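Local coordinates for protein exodeoxyribonuclease III (Archaeoglobus fulgidus, PDB 2VOA) that probably cleaves DNA at abasic sites as an AP endonuclease of the exonuclease III family, using magnesium or manganese ions, at residues Phe43-Phe48 with Val55-Ser60; Gln122-Leu127 with Lys177-Leu182. The protein carries 1 engineered substitution. All blocks are in the same frame, centred on the assembly; numbering follows the deposited sequence.

Interaction 1: Phe43-Phe48 with Val55-Ser60; sequences FPEADF and VVFSGS
Glu-45 CA and Val-55 CA are 6.4 Å apart, Phe-43 CA and Phe-57 CA 7.6 Å. An inverse gamma turn centred on Pro-44 and the start of a short helix face an extended strand. Phe-43 and Phe-57 form an offset stack, ring planes at 1° and centroids 4.4 Å apart. Each CB lies over the other ring in a reciprocal CH-pi pair, Phe-43 CB 3.8 Å from the Phe-57 centroid. With CG between its backbone N and carbonyl carbon (chi1 43°), Phe-57 stands over one face of Phe-43; Pro-44 CD packs on the opposite face. Glu-45 OE2 meets the Phe-57 ring at its edge, in plane, 3.7 Å from CE2. Val-55 CG1 touches Glu-45 CB at 3.6 Å; CG2 lies 3.7 Å from Phe-43 CE2 and is centred over a face of Phe-48, a CH-pi contact 4.2 Å from the centroid. With an alanine at Phe-57, Phe-43 would probably lose its stacked ring and be less firmly fixed in rotation. Ala-67 of strand 63-70 touches Phe-43 and Phe-57, and Ala-69 touches Phe-48, as do Val-19 and Leu-23 of helix 16-26. The turn packs between helix 16-26 and strand 54-60, an outermost strand of a mixed sheet; strand 63-70 is next.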
loop_
_atom_site.group_PDB
_atom_site.type_symbol
_atom_site.label_atom_id
_atom_site.label_comp_id
_atom_site.label_asym_id
_atom_site.label_seq_id
_atom_site.Cartn_x
_atom_site.Cartn_y
_atom_site.Cartn_z
ATOM N N PHE A 43 0.441 14.030 -12.446
ATOM C CA PHE A 43 1.628 13.234 -12.786
ATOM C C PHE A 43 2.788 13.683 -11.880
ATOM O O PHE A 43 3.013 14.881 -11.719
ATOM C CB PHE A 43 2.004 13.344 -14.262
ATOM C CG PHE A 43 3.093 12.387 -14.673
ATOM C CD1 PHE A 43 2.775 11.160 -15.288
ATOM C CD2 PHE A 43 4.425 12.686 -14.415
ATOM C CE1 PHE A 43 3.772 10.282 -15.649
ATOM C CE2 PHE A 43 5.425 11.810 -14.768
ATOM C CZ PHE A 43 5.101 10.606 -15.377
ATOM N N PRO A 44 3.502 12.721 -11.260
ATOM C CA PRO A 44 4.613 13.068 -10.346
ATOM C C PRO A 44 5.917 13.510 -11.081
ATOM O O PRO A 44 6.949 12.824 -11.010
ATOM C CB PRO A 44 4.825 11.763 -9.567
ATOM C CG PRO A 44 4.488 10.663 -10.602
ATOM C CD PRO A 44 3.305 11.253 -11.371
ATOM N N GLU A 45 5.884 14.660 -11.756
ATOM C CA GLU A 45 7.042 15.068 -12.562
ATOM C C GLU A 45 8.281 15.452 -11.759
ATOM O O GLU A 45 9.409 15.237 -12.220
ATOM C CB GLU A 45 6.707 16.126 -13.628
ATOM C CG GLU A 45 5.929 17.313 -13.190
ATOM C CD GLU A 45 6.216 18.525 -14.073
ATOM O OE1 GLU A 45 6.225 19.640 -13.529
ATOM O OE2 GLU A 45 6.470 18.358 -15.294
ATOM N N ALA A 46 8.064 15.995 -10.559
ATOM C CA ALA A 46 9.154 16.447 -9.689
ATOM C C ALA A 46 10.092 15.294 -9.337
ATOM O O ALA A 46 11.305 15.480 -9.278
ATOM C CB ALA A 46 8.592 17.096 -8.434
ATOM N N ASP A 47 9.527 14.095 -9.160
ATOM C CA ASP A 47 10.310 12.908 -8.798
ATOM C C ASP A 47 11.336 12.576 -9.888
ATOM O O ASP A 47 12.412 12.051 -9.596
ATOM C CB ASP A 47 9.394 11.696 -8.571
ATOM C CG ASP A 47 8.484 11.866 -7.385
ATOM O OD1 ASP A 47 8.730 11.190 -6.361
ATOM O OD2 ASP A 47 7.531 12.677 -7.461
ATOM N N PHE A 48 10.990 12.877 -11.137
ATOM C CA PHE A 48 11.901 12.662 -12.273
ATOM C C PHE A 48 12.922 13.784 -12.376
ATOM O O PHE A 48 14.103 13.530 -12.591
ATOM C CB PHE A 48 11.109 12.560 -13.559
ATOM C CG PHE A 48 10.325 11.292 -13.669
ATOM C CD1 PHE A 48 9.039 11.199 -13.120
ATOM C CD2 PHE A 48 10.869 10.194 -14.321
ATOM C CE1 PHE A 48 8.302 10.002 -13.236
ATOM C CE2 PHE A 48 10.154 8.995 -14.430
ATOM C CZ PHE A 48 8.865 8.903 -13.884
ATOM N N VAL A 55 10.455 14.711 -18.200
ATOM C CA VAL A 55 9.373 13.759 -18.403
ATOM C C VAL A 55 8.200 14.469 -19.073
ATOM O O VAL A 55 7.782 15.571 -18.652
ATOM C CB VAL A 55 8.985 13.011 -17.079
ATOM C CG1 VAL A 55 8.379 13.960 -16.030
ATOM C CG2 VAL A 55 8.085 11.816 -17.354
ATOM N N VAL A 56 7.727 13.860 -20.154
ATOM C CA VAL A 56 6.478 14.286 -20.810
ATOM C C VAL A 56 5.392 13.210 -20.650
ATOM O O VAL A 56 5.704 12.021 -20.520
ATOM C CB VAL A 56 6.711 14.702 -22.292
ATOM C CG1 VAL A 56 7.637 15.936 -22.358
ATOM C CG2 VAL A 56 7.315 13.591 -23.111
ATOM N N PHE A 57 4.127 13.633 -20.611
ATOM C CA PHE A 57 3.082 12.694 -20.200
ATOM C C PHE A 57 1.715 13.022 -20.741
ATOM O O PHE A 57 1.375 14.191 -20.955
ATOM C CB PHE A 57 3.044 12.587 -18.673
ATOM C CG PHE A 57 3.178 13.919 -17.972
ATOM C CD1 PHE A 57 2.044 14.702 -17.709
ATOM C CD2 PHE A 57 4.442 14.411 -17.614
ATOM C CE1 PHE A 57 2.168 15.937 -17.069
ATOM C CE2 PHE A 57 4.566 15.659 -16.971
ATOM C CZ PHE A 57 3.424 16.411 -16.702
ATOM N N SER A 58 0.923 11.969 -20.948
ATOM C CA SER A 58 -0.428 12.116 -21.470
ATOM C C SER A 58 -1.269 11.025 -20.847
ATOM O O SER A 58 -1.041 9.845 -21.098
ATOM C CB SER A 58 -0.453 11.958 -22.998
ATOM O OG SER A 58 -1.740 12.297 -23.514
ATOM N N GLY A 59 -2.241 11.424 -20.041
ATOM C CA GLY A 59 -3.091 10.464 -19.376
ATOM C C GLY A 59 -4.325 11.118 -18.808
ATOM O O GLY A 59 -4.363 12.342 -18.597
ATOM N N SER A 60 -5.341 10.303 -18.564
ATOM C CA SER A 60 -6.512 10.756 -17.825
ATOM C C SER A 60 -6.685 9.968 -16.531
ATOM O O SER A 60 -5.920 9.057 -16.230
ATOM C CB SER A 60 -7.783 10.706 -18.681
ATOM O OG SER A 60 -7.906 11.878 -19.475
#

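Interaction 2: Gln122-Leu127 with Lys177-Leu182; sequences QWLERL and KKILEL
Leu-127 and Ile-179 mark the nearest approach of the two helical backbones, with CA atoms 7.7 Å apart. Most of the apolar contact falls to one methyl: Ile-179 CD1 reaches across to the other helix, 4.0 Å from Leu-124 CD2 and 3.9 Å from Leu-127 CD2. It also comes within 3.5 Å of Leu-124 O, packing against backbone too. The Ile-179 side chain crosses each leucine at about a right angle, so that its end methyl, not its length, makes the contact. Its CG1 is anti to the carbonyl carbon and chi2 is 174°, an extended branch that carries CD1 outward.

Beside this apolar patch, Lys-178 NZ donates a hydrogen bond to Glu-125 OE2 at 2.9 Å, within a salt bridge. The acceptor uses its syn lone pair, on the side of OE1. Lys-178 is extended throughout, whereas Glu-125 leaves its helix pointing away and bends back at chi2 (72°), bringing the carboxylate to the ammonium. His-129 NE2 hydrogen-bonds OE1, so both carboxylate oxygens are engaged, and Tyr-128 adds a cation-pi contact to the lysine. Tyr-128 and Leu-131, further along helix 115-134, extend the packing around Ile-179. Trp-143 of strand 141-144 touches both Leu-127 and Ile-179. Two helices outside the second mixed sheet thus pack side by side, as in the alpha/beta sandwich of the DNase I-like fold.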
loop_
_atom_site.group_PDB
_atom_site.type_symbol
_atom_site.label_atom_id
_atom_site.label_comp_id
_atom_site.label_asym_id
_atom_site.label_seq_id
_atom_site.Cartn_x
_atom_site.Cartn_y
_atom_site.Cartn_z
ATOM N N GLN A 122 -9.060 -2.413 -34.936
ATOM C CA GLN A 122 -9.164 -1.125 -35.605
ATOM C C GLN A 122 -8.007 -0.189 -35.223
ATOM O O GLN A 122 -7.517 0.566 -36.066
ATOM C CB GLN A 122 -10.535 -0.508 -35.303
ATOM C CG GLN A 122 -11.663 -1.279 -35.969
ATOM C CD GLN A 122 -13.032 -0.987 -35.366
ATOM O OE1 GLN A 122 -13.984 -1.747 -35.570
ATOM N NE2 GLN A 122 -13.137 0.104 -34.623
ATOM N N TRP A 123 -7.570 -0.238 -33.954
ATOM C CA TRP A 123 -6.482 0.616 -33.436
ATOM C C TRP A 123 -5.171 0.259 -34.123
ATOM O O TRP A 123 -4.440 1.138 -34.582
ATOM C CB TRP A 123 -6.316 0.415 -31.932
ATOM C CG TRP A 123 -5.856 1.652 -31.174
ATOM C CD1 TRP A 123 -6.662 2.634 -30.667
ATOM C CD2 TRP A 123 -4.504 2.038 -30.856
ATOM N NE1 TRP A 123 -5.905 3.598 -30.038
ATOM C CE2 TRP A 123 -4.579 3.261 -30.131
ATOM C CE3 TRP A 123 -3.239 1.467 -31.099
ATOM C CZ2 TRP A 123 -3.428 3.932 -29.645
ATOM C CZ3 TRP A 123 -2.098 2.125 -30.607
ATOM C CH2 TRP A 123 -2.202 3.345 -29.892
ATOM N N LEU A 124 -4.913 -1.049 -34.246
ATOM C CA LEU A 124 -3.715 -1.520 -34.956
ATOM C C LEU A 124 -3.741 -1.141 -36.446
ATOM O O LEU A 124 -2.699 -0.795 -37.011
ATOM C CB LEU A 124 -3.520 -3.034 -34.772
ATOM C CG LEU A 124 -3.063 -3.450 -33.359
ATOM C CD1 LEU A 124 -3.194 -4.969 -33.258
ATOM C CD2 LEU A 124 -1.617 -2.956 -33.032
ATOM N N GLU A 125 -4.918 -1.132 -37.065
ATOM C CA GLU A 125 -5.024 -0.692 -38.457
ATOM C C GLU A 125 -4.764 0.828 -38.554
ATOM O O GLU A 125 -4.053 1.311 -39.445
ATOM C CB GLU A 125 -6.404 -1.041 -39.031
ATOM C CG GLU A 125 -6.702 -0.447 -40.417
ATOM C CD GLU A 125 -5.918 -1.097 -41.559
ATOM O OE1 GLU A 125 -6.120 -0.672 -42.732
ATOM O OE2 GLU A 125 -5.130 -2.050 -41.310
ATOM N N ARG A 126 -5.351 1.584 -37.636
ATOM C CA ARG A 126 -5.112 3.032 -37.603
ATOM C C ARG A 126 -3.636 3.324 -37.362
ATOM O O ARG A 126 -3.069 4.198 -38.022
ATOM C CB ARG A 126 -5.995 3.700 -36.549
ATOM C CG ARG A 126 -7.481 3.689 -36.912
ATOM C CD ARG A 126 -8.211 4.764 -36.128
ATOM N NE ARG A 126 -8.339 4.455 -34.706
ATOM C CZ ARG A 126 -8.382 5.382 -33.745
ATOM N NH1 ARG A 126 -8.278 6.664 -34.058
ATOM N NH2 ARG A 126 -8.521 5.033 -32.480
ATOM N N LEU A 127 -3.016 2.551 -36.468
ATOM C CA LEU A 127 -1.603 2.757 -36.127
ATOM C C LEU A 127 -0.737 2.484 -37.348
ATOM O O LEU A 127 0.243 3.197 -37.601
ATOM C CB LEU A 127 -1.196 1.852 -34.958
ATOM C CG LEU A 127 0.243 2.046 -34.489
ATOM C CD1 LEU A 127 0.473 3.491 -34.078
ATOM C CD2 LEU A 127 0.522 1.127 -33.308
ATOM N N LYS A 177 1.836 -7.548 -37.048
ATOM C CA LYS A 177 2.904 -7.879 -38.012
ATOM C C LYS A 177 2.828 -7.035 -39.283
ATOM O O LYS A 177 3.859 -6.722 -39.871
ATOM C CB LYS A 177 2.924 -9.364 -38.318
ATOM C CG LYS A 177 3.289 -10.210 -37.089
ATOM C CD LYS A 177 2.966 -11.669 -37.394
ATOM C CE LYS A 177 3.910 -12.583 -36.696
ATOM N NZ LYS A 177 4.283 -13.746 -37.593
ATOM N N LYS A 178 1.619 -6.628 -39.681
ATOM C CA LYS A 178 1.456 -5.725 -40.816
ATOM C C LYS A 178 2.229 -4.417 -40.609
ATOM O O LYS A 178 2.837 -3.879 -41.550
ATOM C CB LYS A 178 -0.039 -5.449 -41.028
ATOM C CG LYS A 178 -0.363 -4.522 -42.183
ATOM C CD LYS A 178 -1.859 -4.225 -42.234
ATOM C CE LYS A 178 -2.165 -3.118 -43.226
ATOM N NZ LYS A 178 -3.594 -3.043 -43.615
ATOM N N ILE A 179 2.233 -3.925 -39.373
ATOM C CA ILE A 179 2.981 -2.709 -39.032
ATOM C C ILE A 179 4.482 -2.984 -39.065
ATOM O O ILE A 179 5.239 -2.194 -39.619
ATOM C CB ILE A 179 2.604 -2.149 -37.649
ATOM C CG1 ILE A 179 1.060 -2.036 -37.493
ATOM C CG2 ILE A 179 3.257 -0.775 -37.451
ATOM C CD1 ILE A 179 0.564 -1.607 -36.055
ATOM N N LEU A 180 4.920 -4.096 -38.488
ATOM C CA LEU A 180 6.353 -4.447 -38.542
ATOM C C LEU A 180 6.892 -4.448 -39.978
ATOM O O LEU A 180 8.036 -4.064 -40.229
ATOM C CB LEU A 180 6.594 -5.833 -37.923
ATOM C CG LEU A 180 6.314 -5.987 -36.423
ATOM C CD1 LEU A 180 6.950 -7.291 -35.896
ATOM C CD2 LEU A 180 6.787 -4.808 -35.637
ATOM N N GLU A 181 6.055 -4.897 -40.914
ATOM C CA GLU A 181 6.449 -5.024 -42.318
ATOM C C GLU A 181 6.777 -3.678 -42.975
ATOM O O GLU A 181 7.354 -3.636 -44.070
ATOM C CB GLU A 181 5.353 -5.734 -43.116
ATOM C CG GLU A 181 5.313 -7.236 -42.938
ATOM C CD GLU A 181 4.099 -7.872 -43.644
ATOM O OE1 GLU A 181 3.368 -7.166 -44.388
ATOM O OE2 GLU A 181 3.870 -9.086 -43.446
ATOM N N LEU A 182 6.381 -2.586 -42.326
ATOM C CA LEU A 182 6.729 -1.239 -42.795
ATOM C C LEU A 182 8.243 -1.007 -42.736
ATOM O O LEU A 182 8.785 -0.138 -43.450
ATOM C CB LEU A 182 6.019 -0.170 -41.965
ATOM C CG LEU A 182 4.519 0.029 -42.186
ATOM C CD1 LEU A 182 4.007 1.071 -41.196
ATOM C CD2 LEU A 182 4.222 0.470 -43.611
#

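In the fold
From the N terminus, the chain first runs through strand 2-8, helix 16-26 and strand 30-34. Interaction 1 then closes a short loop, six residues separating its segments, and binds the turn entering helix 45-49 to edge strand 54-60 of the first sheet. Interaction 2 opens later, on helix 115-134, and spans 49 residues, including strand 141-144, before helix 170-180 returns. The two loops lie in series, neither crossing nor enclosing one another. Their centres are 28 Å apart and they do not touch: one sits at an edge of the first sheet, the other on helices flanking the second, consistent with the two-sheet DNase I-like fold of this family.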